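Local coordinates for protein inactive Zymogen C11 Protease (Parabacteroides distasonis, PDB 6MZO) that is the inactive zymogen of a clostripain-like C11 protease and probably cleaves peptide bonds once activated, at residues Ala224-Met230 with Val302-Thr308; Phe160-Ser166 with Gly183-Ile188; Ile125-Arg130 with Ala339-Leu343. All coordinates share one frame; numbering follows the deposited sequence.

Contact 1 of 3, residues Ala224-Met230 with Val302-Thr308; sequences AGTISVM and VIYKATT
Residues Thr226 to Val229 pair with Tyr304 to Thr307 in an antiparallel beta ladder, the outermost step of a nine-stranded mixed sheet in which strand 302-307 forms one edge. The short strand axes run 179° apart, and Ile227 and Ala306 exchange both main-chain bonds, with Ile227 N reaching Ala306 O at 2.9 Å. At Val229 the exchange is altered. Its N still bonds to Tyr304 O, but its O accepts from Ile303 N, also at 2.9 Å, so the register slips by one residue in a beta bulge before Met230 faces Val302.

The two sheet faces differ in character. On one, Tyr304, Ile227, Val229 and Ala306 form an apolar patch. A chi1 of 177° carries the Tyr304 ring away from its own backbone N, and Ile227 CG2 meets the ring at its edge, 3.9 Å from Tyr304 CE2, while helix 209-220 packs over the patch. On the other face, Thr226 and Thr307 stand side by side and Met230 SD lies 4.0 Å from Val302 CG2; Ser228 OG turns to Gly330 O and Ser166.

Beyond the strands, a side chain supplies half of the next pair. Thr308 N bonds to Gly225 O at 3.2 Å, and Gly225 N bonds not to a carbonyl but to Thr308 OG1 at 2.9 Å, a hydroxyl also bonded to Lys310 O.

Contact 2 of 3, residues Phe160-Ser166 with Gly183-Ile188; sequences FDACYMS and GSPTEI
Tyr164 and Glu187 run alongside each other in the same direction, with ring and carboxylate planes turned 84° against each other. The Tyr164 hydroxyl meets Glu187 OE2 at 2.6 Å in a bond of weak geometry; its stronger partner is Tyr267 N, and Glu187 OE1 accepts from Ala314 N. At the other end of the ring, Pro185 O comes in at the edge, 3.4 Å from Tyr164 CD1. The ring is thus bordered at both ends, with the Tyr267 N bond holding its hydroxyl, and the backbone of the same residue bonds too, Tyr164 N to Thr186 O at 3.0 Å.

The Cys163 sulfur lies against the Glu187-Ile188 backbone. With SG beside its own backbone N (chi1 -55°), the atom reaches Ile188 N at 3.7 Å, a weak bond, and brushes the CB of Glu187. Ile188 in turn lays CD1 3.5 Å from Ala162 O, and its side chain crosses that of Asp161 at about a right angle. The Asp161 carboxylate is held by Tyr195, Phe193 N and His116.

Polar backbone atoms in this buried site find partners nearby. One water gives its protons to Phe160 O and Ala162 O and accepts from Ser184 N, each at 2.8 Å. Ser184 O takes Ser166 N from well above its carbonyl plane, and Ser184 OG receives Thr186 N in an ST turn.

Two loops interlocked at the C-terminal ends of adjacent parallel strands fit the active-site end of a clan CD peptidase, where Cys163 probably occupies the place of the cysteine nucleophile, as in clostripain.

Contact 3 of 3, residues Ile125-Arg130 with Ala339-Leu343; sequences IYSYLR and ALPKL
Tyr128 O, at the end of helix 125-128, is gripped by a water 2.6 Å away and flanked by Leu340 CD2. That water donates to the carbonyl and accepts from Leu343 N at 3.0 Å, bridging the C-terminal end of one helix to the first turn of another, helix 341-347. The methyl at Leu340 CD2 sits 3.5 Å from Tyr128 O, so the carbonyl has an apolar neighbour as well as its polar one.

Around this bridge the side chains interleave. Leu343 sends CD1 to the edge of the Tyr128 ring, 3.5 Å from Tyr128 CD2, helped by a CG anti to the backbone N (chi1 -163°). The Lys342 and Tyr128 side chains run at about a right angle, Lys342 CB nearing Tyr128 CD1 while the amine extends elsewhere. Leu343 CD2 and Leu340 CD1 both close on Leu129 CD2, each at 3.9 Å, and Ile125 CD1 meets Leu343 CD1. Pro122 and Tyr334 border this cluster.

Arg130, whose positive phi makes it the C' residue of a Schellman motif, stretches its side chain to Ala339. There the carbonyl oxygen stands 3.0 Å above the centre of the guanidinium plane, too steep for any N-H to point at it. Any attraction is probably of charge and dipole, without a directed hydrogen bond, and the two helix ends are joined by apolar packing of leucines, Ile125 and the Tyr128 ring, one bridging water and a charge laid over a carbonyl.

In the fold
Contacts 1 and 2 reach the same sheet and touch directly: Ser228 N bonds to Gly183 O, and the Thr226 hydroxyl meets those of Ser184 and Thr186. Contact 2 is wholly buried near the centre of the molecule, where loops replace regular strand pairing and a water and the Ser184 hydroxyl take up backbone polarity. Contact 1 is only partly buried at the sheet margin and relies on repetitive ladder bonds. Contact 3 lies nearer the surface, its centre about 28 Å from that of contact 1, and joins helix ends chiefly through apolar groups. Its two segments enclose both other contacts along the chain, yet its nearest atoms remain about 7 Å from contact 2.

Contact 1 of 3, residues Ala224-Met230 with Val302-Thr308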
loop_
_atom_site.group_PDB
_atom_site.type_symbol
_atom_site.label_atom_id
_atom_site.label_comp_id
_atom_site.label_asym_id
_atom_site.label_seq_id
_atom_site.Cartn_x
_atom_site.Cartn_y
_atom_site.Cartn_z
ATOM N N ALA A 224 -0.127 -16.080 7.918
ATOM C CA ALA A 224 0.392 -14.854 8.462
ATOM C C ALA A 224 0.083 -13.686 7.532
ATOM O O ALA A 224 0.126 -13.835 6.307
ATOM C CB ALA A 224 1.873 -14.933 8.662
ATOM N N GLY A 225 -0.303 -12.571 8.118
ATOM C CA GLY A 225 -0.576 -11.379 7.331
ATOM C C GLY A 225 -1.046 -10.257 8.243
ATOM O O GLY A 225 -1.613 -10.526 9.305
ATOM N N THR A 226 -0.796 -9.019 7.826
ATOM C CA THR A 226 -1.218 -7.834 8.557
ATOM C C THR A 226 -1.889 -6.921 7.579
ATOM O O THR A 226 -1.383 -6.812 6.424
ATOM C CB THR A 226 -0.042 -7.077 9.232
ATOM O OG1 THR A 226 0.842 -6.546 8.212
ATOM C CG2 THR A 226 0.739 -7.998 10.222
ATOM N N ILE A 227 -2.986 -6.248 7.983
ATOM C CA ILE A 227 -3.695 -5.352 7.049
ATOM C C ILE A 227 -4.205 -4.155 7.846
ATOM O O ILE A 227 -4.427 -4.238 9.076
ATOM C CB ILE A 227 -4.865 -6.115 6.347
ATOM C CG1 ILE A 227 -5.423 -5.319 5.143
ATOM C CG2 ILE A 227 -5.894 -6.546 7.390
ATOM C CD1 ILE A 227 -4.381 -5.372 4.065
ATOM N N SER A 228 -4.311 -3.020 7.179
ATOM C CA SER A 228 -4.979 -1.846 7.743
ATOM C C SER A 228 -5.541 -0.955 6.699
ATOM O O SER A 228 -5.172 -1.046 5.499
ATOM C CB SER A 228 -4.028 -1.038 8.615
ATOM O OG SER A 228 -2.871 -0.647 7.887
ATOM N N VAL A 229 -6.509 -0.174 7.155
ATOM C CA VAL A 229 -7.185 0.769 6.284
ATOM C C VAL A 229 -7.154 2.163 6.907
ATOM O O VAL A 229 -7.598 2.329 8.074
ATOM C CB VAL A 229 -8.666 0.400 6.125
ATOM C CG1 VAL A 229 -9.337 1.399 5.187
ATOM C CG2 VAL A 229 -8.840 -0.951 5.523
ATOM N N MET A 230 -6.680 3.147 6.158
ATOM C CA MET A 230 -6.535 4.507 6.705
ATOM C C MET A 230 -7.533 5.424 6.038
ATOM O O MET A 230 -7.757 5.368 4.801
ATOM C CB MET A 230 -5.084 5.029 6.514
ATOM C CG MET A 230 -4.096 4.636 7.599
ATOM S SD MET A 230 -3.947 2.872 7.840
ATOM C CE MET A 230 -3.259 2.426 6.229
ATOM N N VAL A 302 -6.954 5.152 11.688
ATOM C CA VAL A 302 -6.802 3.750 11.297
ATOM C C VAL A 302 -8.189 3.090 11.566
ATOM O O VAL A 302 -8.508 2.711 12.738
ATOM C CB VAL A 302 -5.688 3.093 12.031
ATOM C CG1 VAL A 302 -5.582 1.590 11.584
ATOM C CG2 VAL A 302 -4.310 3.788 11.744
ATOM N N ILE A 303 -9.035 2.994 10.542
ATOM C CA ILE A 303 -10.422 2.645 10.780
ATOM C C ILE A 303 -10.651 1.159 10.852
ATOM O O ILE A 303 -11.685 0.736 11.405
ATOM C CB ILE A 303 -11.413 3.266 9.740
ATOM C CG1 ILE A 303 -11.095 2.737 8.324
ATOM C CG2 ILE A 303 -11.332 4.790 9.887
ATOM C CD1 ILE A 303 -12.302 2.998 7.374
ATOM N N TYR A 304 -9.685 0.381 10.332
ATOM C CA TYR A 304 -9.721 -1.069 10.464
ATOM C C TYR A 304 -8.303 -1.540 10.485
ATOM O O TYR A 304 -7.476 -1.030 9.707
ATOM C CB TYR A 304 -10.495 -1.705 9.298
ATOM C CG TYR A 304 -10.480 -3.227 9.397
ATOM C CD1 TYR A 304 -11.423 -3.914 10.149
ATOM C CD2 TYR A 304 -9.434 -3.946 8.806
ATOM C CE1 TYR A 304 -11.375 -5.282 10.237
ATOM C CE2 TYR A 304 -9.350 -5.353 8.879
ATOM C CZ TYR A 304 -10.304 -5.994 9.634
ATOM O OH TYR A 304 -10.344 -7.379 9.746
ATOM N N LYS A 305 -7.992 -2.508 11.362
ATOM C CA LYS A 305 -6.687 -3.168 11.333
ATOM C C LYS A 305 -6.842 -4.601 11.807
ATOM O O LYS A 305 -7.743 -4.941 12.611
ATOM C CB LYS A 305 -5.670 -2.441 12.165
ATOM C CG LYS A 305 -5.957 -2.552 13.699
ATOM C CD LYS A 305 -4.778 -1.948 14.497
ATOM C CE LYS A 305 -5.050 -2.159 15.993
ATOM N NZ LYS A 305 -6.206 -1.355 16.343
ATOM N N ALA A 306 -6.015 -5.482 11.281
ATOM C CA ALA A 306 -6.041 -6.847 11.742
ATOM C C ALA A 306 -4.682 -7.466 11.549
ATOM O O ALA A 306 -3.954 -7.156 10.606
ATOM C CB ALA A 306 -7.110 -7.664 11.020
ATOM N N THR A 307 -4.341 -8.388 12.467
ATOM C CA THR A 307 -3.111 -9.129 12.317
ATOM C C THR A 307 -3.237 -10.573 12.842
ATOM O O THR A 307 -3.986 -10.862 13.810
ATOM C CB THR A 307 -1.943 -8.450 13.088
ATOM O OG1 THR A 307 -0.745 -9.194 12.888
ATOM C CG2 THR A 307 -2.264 -8.394 14.647
ATOM N N THR A 308 -2.457 -11.453 12.231
ATOM C CA THR A 308 -2.246 -12.810 12.743
ATOM C C THR A 308 -1.215 -12.754 13.897
ATOM O O THR A 308 -0.626 -11.704 14.130
ATOM C CB THR A 308 -1.739 -13.734 11.595
ATOM O OG1 THR A 308 -0.639 -13.111 10.943
ATOM C CG2 THR A 308 -2.851 -13.972 10.532
#

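Contact 2 of 3, residues Phe160-Ser166 with Gly183-Ile188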
loop_
_atom_site.group_PDB
_atom_site.type_symbol
_atom_site.label_atom_id
_atom_site.label_comp_id
_atom_site.label_asym_id
_atom_site.label_seq_id
_atom_site.Cartn_x
_atom_site.Cartn_y
_atom_site.Cartn_z
ATOM N N PHE A 160 -2.763 -0.796 -1.941
ATOM C CA PHE A 160 -1.345 -1.115 -2.236
ATOM C C PHE A 160 -1.106 -2.591 -2.010
ATOM O O PHE A 160 -1.016 -3.041 -0.855
ATOM C CB PHE A 160 -0.429 -0.290 -1.322
ATOM C CG PHE A 160 -0.365 1.176 -1.662
ATOM C CD1 PHE A 160 0.289 1.600 -2.815
ATOM C CD2 PHE A 160 -0.923 2.123 -0.796
ATOM C CE1 PHE A 160 0.375 2.936 -3.120
ATOM C CE2 PHE A 160 -0.817 3.510 -1.115
ATOM C CZ PHE A 160 -0.165 3.873 -2.270
ATOM N N ASP A 161 -1.015 -3.365 -3.075
ATOM C CA ASP A 161 -0.682 -4.770 -2.934
ATOM C C ASP A 161 0.826 -4.842 -3.060
ATOM O O ASP A 161 1.386 -5.101 -4.122
ATOM C CB ASP A 161 -1.471 -5.618 -4.001
ATOM C CG ASP A 161 -1.351 -7.115 -3.720
ATOM O OD1 ASP A 161 -0.398 -7.561 -3.019
ATOM O OD2 ASP A 161 -2.111 -7.880 -4.289
ATOM N N ALA A 162 1.486 -4.572 -1.911
ATOM C CA ALA A 162 2.913 -4.230 -1.903
ATOM C C ALA A 162 3.364 -4.337 -0.448
ATOM O O ALA A 162 2.531 -4.412 0.443
ATOM C CB ALA A 162 3.156 -2.792 -2.439
ATOM N N CYS A 163 4.665 -4.409 -0.274
ATOM C CA CYS A 163 5.155 -4.407 1.102
ATOM C C CYS A 163 5.270 -3.033 1.716
ATOM O O CYS A 163 5.710 -2.050 1.093
ATOM C CB CYS A 163 6.531 -5.095 1.183
ATOM S SG CYS A 163 6.526 -6.774 0.506
ATOM N N TYR A 164 4.966 -3.017 3.028
ATOM C CA TYR A 164 5.262 -1.922 3.949
ATOM C C TYR A 164 4.543 -0.618 3.661
ATOM O O TYR A 164 4.962 0.429 4.145
ATOM C CB TYR A 164 6.772 -1.672 3.999
ATOM C CG TYR A 164 7.574 -2.886 4.377
ATOM C CD1 TYR A 164 7.321 -3.571 5.586
ATOM C CD2 TYR A 164 8.547 -3.377 3.542
ATOM C CE1 TYR A 164 8.087 -4.648 5.924
ATOM C CE2 TYR A 164 9.348 -4.476 3.884
ATOM C CZ TYR A 164 9.101 -5.131 5.085
ATOM O OH TYR A 164 9.851 -6.213 5.451
ATOM N N MET A 165 3.435 -0.664 2.926
ATOM C CA MET A 165 2.873 0.611 2.520
ATOM C C MET A 165 1.993 1.220 3.535
ATOM O O MET A 165 1.674 2.400 3.463
ATOM C CB MET A 165 2.091 0.483 1.155
ATOM C CG MET A 165 3.020 0.107 0.011
ATOM S SD MET A 165 4.372 1.264 -0.344
ATOM C CE MET A 165 3.426 2.553 -1.236
ATOM N N SER A 166 1.493 0.426 4.493
ATOM C CA SER A 166 0.726 1.033 5.599
ATOM C C SER A 166 1.687 1.608 6.599
ATOM O O SER A 166 2.039 0.942 7.607
ATOM C CB SER A 166 -0.154 -0.018 6.334
ATOM O OG SER A 166 -1.258 -0.343 5.491
ATOM N N GLY A 183 -3.564 -1.248 2.906
ATOM C CA GLY A 183 -2.230 -1.814 2.712
ATOM C C GLY A 183 -1.802 -2.624 3.902
ATOM O O GLY A 183 -2.597 -2.827 4.834
ATOM N N SER A 184 -0.574 -3.104 3.825
ATOM C CA SER A 184 0.012 -3.859 4.958
ATOM C C SER A 184 1.148 -3.099 5.527
ATOM O O SER A 184 1.991 -2.563 4.781
ATOM C CB SER A 184 0.504 -5.240 4.502
ATOM O OG SER A 184 1.187 -5.952 5.564
ATOM N N PRO A 185 1.252 -3.051 6.858
ATOM C CA PRO A 185 2.493 -2.509 7.462
ATOM C C PRO A 185 3.651 -3.439 7.374
ATOM O O PRO A 185 4.752 -2.992 7.696
ATOM C CB PRO A 185 2.130 -2.245 8.913
ATOM C CG PRO A 185 0.930 -3.204 9.181
ATOM C CD PRO A 185 0.177 -3.334 7.862
ATOM N N THR A 186 3.432 -4.685 6.995
ATOM C CA THR A 186 4.540 -5.662 6.913
ATOM C C THR A 186 4.652 -6.172 5.501
ATOM O O THR A 186 4.224 -5.414 4.590
ATOM C CB THR A 186 4.416 -6.833 7.950
ATOM O OG1 THR A 186 3.246 -7.641 7.693
ATOM C CG2 THR A 186 4.345 -6.188 9.307
ATOM N N GLU A 187 5.210 -7.361 5.260
ATOM C CA GLU A 187 5.328 -7.876 3.884
ATOM C C GLU A 187 4.046 -8.580 3.494
ATOM O O GLU A 187 3.327 -9.134 4.328
ATOM C CB GLU A 187 6.548 -8.802 3.750
ATOM C CG GLU A 187 7.800 -8.020 3.897
ATOM C CD GLU A 187 9.072 -8.793 3.532
ATOM O OE1 GLU A 187 8.996 -9.882 2.935
ATOM O OE2 GLU A 187 10.131 -8.256 3.841
ATOM N N ILE A 188 3.719 -8.476 2.195
ATOM C CA ILE A 188 2.727 -9.314 1.608
ATOM C C ILE A 188 3.497 -10.100 0.604
ATOM O O ILE A 188 4.168 -9.524 -0.269
ATOM C CB ILE A 188 1.685 -8.561 0.868
ATOM C CG1 ILE A 188 1.031 -7.553 1.785
ATOM C CG2 ILE A 188 0.682 -9.535 0.291
ATOM C CD1 ILE A 188 -0.029 -6.644 1.062
HETATM O O HOH W 1 0.644 -2.609 1.360
#

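Contact 3 of 3, residues Ile125-Arg130 with Ala339-Leu343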
loop_
_atom_site.group_PDB
_atom_site.type_symbol
_atom_site.label_atom_id
_atom_site.label_comp_id
_atom_site.label_asym_id
_atom_site.label_seq_id
_atom_site.Cartn_x
_atom_site.Cartn_y
_atom_site.Cartn_z
ATOM N N ILE A 125 18.062 1.053 -0.551
ATOM C CA ILE A 125 17.716 0.776 0.852
ATOM C C ILE A 125 18.683 -0.170 1.539
ATOM O O ILE A 125 19.040 0.048 2.707
ATOM C CB ILE A 125 16.293 0.189 1.012
ATOM C CG1 ILE A 125 15.937 0.036 2.491
ATOM C CG2 ILE A 125 16.144 -1.134 0.272
ATOM C CD1 ILE A 125 15.987 1.332 3.286
ATOM N N TYR A 126 19.114 -1.208 0.832
ATOM C CA TYR A 126 20.007 -2.189 1.433
ATOM C C TYR A 126 21.335 -1.520 1.770
ATOM O O TYR A 126 21.915 -1.759 2.831
ATOM C CB TYR A 126 20.229 -3.385 0.501
ATOM C CG TYR A 126 19.007 -4.259 0.308
ATOM C CD1 TYR A 126 18.078 -3.994 -0.701
ATOM C CD2 TYR A 126 18.784 -5.349 1.135
ATOM C CE1 TYR A 126 16.961 -4.799 -0.867
ATOM C CE2 TYR A 126 17.682 -6.159 0.972
ATOM C CZ TYR A 126 16.775 -5.883 -0.026
ATOM O OH TYR A 126 15.679 -6.701 -0.158
ATOM N N SER A 127 21.783 -0.669 0.849
ATOM C CA SER A 127 22.986 0.135 1.022
ATOM C C SER A 127 22.797 1.079 2.215
ATOM O O SER A 127 23.673 1.195 3.077
ATOM C CB SER A 127 23.288 0.902 -0.277
ATOM O OG SER A 127 23.941 2.136 -0.042
ATOM N N TYR A 128 21.627 1.711 2.289
ATOM C CA TYR A 128 21.317 2.626 3.387
ATOM C C TYR A 128 21.200 1.876 4.728
ATOM O O TYR A 128 21.463 2.486 5.770
ATOM C CB TYR A 128 20.026 3.422 3.122
ATOM C CG TYR A 128 20.090 4.448 1.993
ATOM C CD1 TYR A 128 21.272 4.746 1.330
ATOM C CD2 TYR A 128 18.955 5.112 1.596
ATOM C CE1 TYR A 128 21.302 5.684 0.300
ATOM C CE2 TYR A 128 18.972 6.042 0.571
ATOM C CZ TYR A 128 20.139 6.329 -0.072
ATOM O OH TYR A 128 20.118 7.262 -1.101
ATOM N N LEU A 129 20.812 0.593 4.701
ATOM C CA LEU A 129 20.740 -0.234 5.916
ATOM C C LEU A 129 22.073 -0.902 6.216
ATOM O O LEU A 129 22.145 -1.808 7.045
ATOM C CB LEU A 129 19.651 -1.307 5.806
ATOM C CG LEU A 129 18.254 -0.701 5.876
ATOM C CD1 LEU A 129 17.121 -1.703 5.583
ATOM C CD2 LEU A 129 18.014 -0.031 7.211
ATOM N N ARG A 130 23.109 -0.449 5.520
ATOM C CA ARG A 130 24.477 -0.971 5.696
ATOM C C ARG A 130 24.624 -2.497 5.447
ATOM O O ARG A 130 25.435 -3.162 6.101
ATOM C CB ARG A 130 24.991 -0.613 7.103
ATOM C CG ARG A 130 25.173 0.869 7.339
ATOM C CD ARG A 130 25.841 1.135 8.673
ATOM N NE ARG A 130 26.490 2.446 8.702
ATOM C CZ ARG A 130 27.142 2.940 9.753
ATOM N NH1 ARG A 130 27.241 2.223 10.873
ATOM N NH2 ARG A 130 27.702 4.151 9.685
ATOM N N ALA A 339 23.057 5.038 13.394
ATOM C CA ALA A 339 23.856 4.171 12.550
ATOM C C ALA A 339 23.447 4.231 11.075
ATOM O O ALA A 339 24.119 3.640 10.227
ATOM C CB ALA A 339 23.780 2.744 13.049
ATOM N N LEU A 340 22.361 4.955 10.793
ATOM C CA LEU A 340 21.801 5.061 9.447
ATOM C C LEU A 340 21.794 6.481 8.868
ATOM O O LEU A 340 20.737 6.972 8.462
ATOM C CB LEU A 340 20.364 4.513 9.456
ATOM C CG LEU A 340 20.263 3.102 10.051
ATOM C CD1 LEU A 340 18.899 2.566 9.991
ATOM C CD2 LEU A 340 21.179 2.230 9.229
ATOM N N PRO A 341 22.962 7.136 8.777
ATOM C CA PRO A 341 22.870 8.558 8.436
ATOM C C PRO A 341 22.359 8.856 7.022
ATOM O O PRO A 341 21.679 9.863 6.908
ATOM C CB PRO A 341 24.312 9.061 8.597
ATOM C CG PRO A 341 25.159 7.821 8.438
ATOM C CD PRO A 341 24.336 6.681 8.996
ATOM N N LYS A 342 22.654 8.021 6.022
ATOM C CA LYS A 342 22.164 8.282 4.680
ATOM C C LYS A 342 20.637 8.108 4.658
ATOM O O LYS A 342 19.928 8.887 4.008
ATOM C CB LYS A 342 22.855 7.383 3.637
ATOM C CG LYS A 342 24.009 8.107 2.946
ATOM C CD LYS A 342 24.833 7.231 2.015
ATOM C CE LYS A 342 25.690 8.121 1.141
ATOM N NZ LYS A 342 26.740 7.367 0.406
ATOM N N LEU A 343 20.099 7.156 5.417
ATOM C CA LEU A 343 18.664 6.949 5.391
ATOM C C LEU A 343 17.993 8.103 6.139
ATOM O O LEU A 343 16.953 8.608 5.720
ATOM C CB LEU A 343 18.330 5.621 6.034
ATOM C CG LEU A 343 16.955 5.045 5.765
ATOM C CD1 LEU A 343 16.699 5.008 4.242
ATOM C CD2 LEU A 343 16.998 3.644 6.340
HETATM O O HOH W 2 21.967 4.970 6.176
#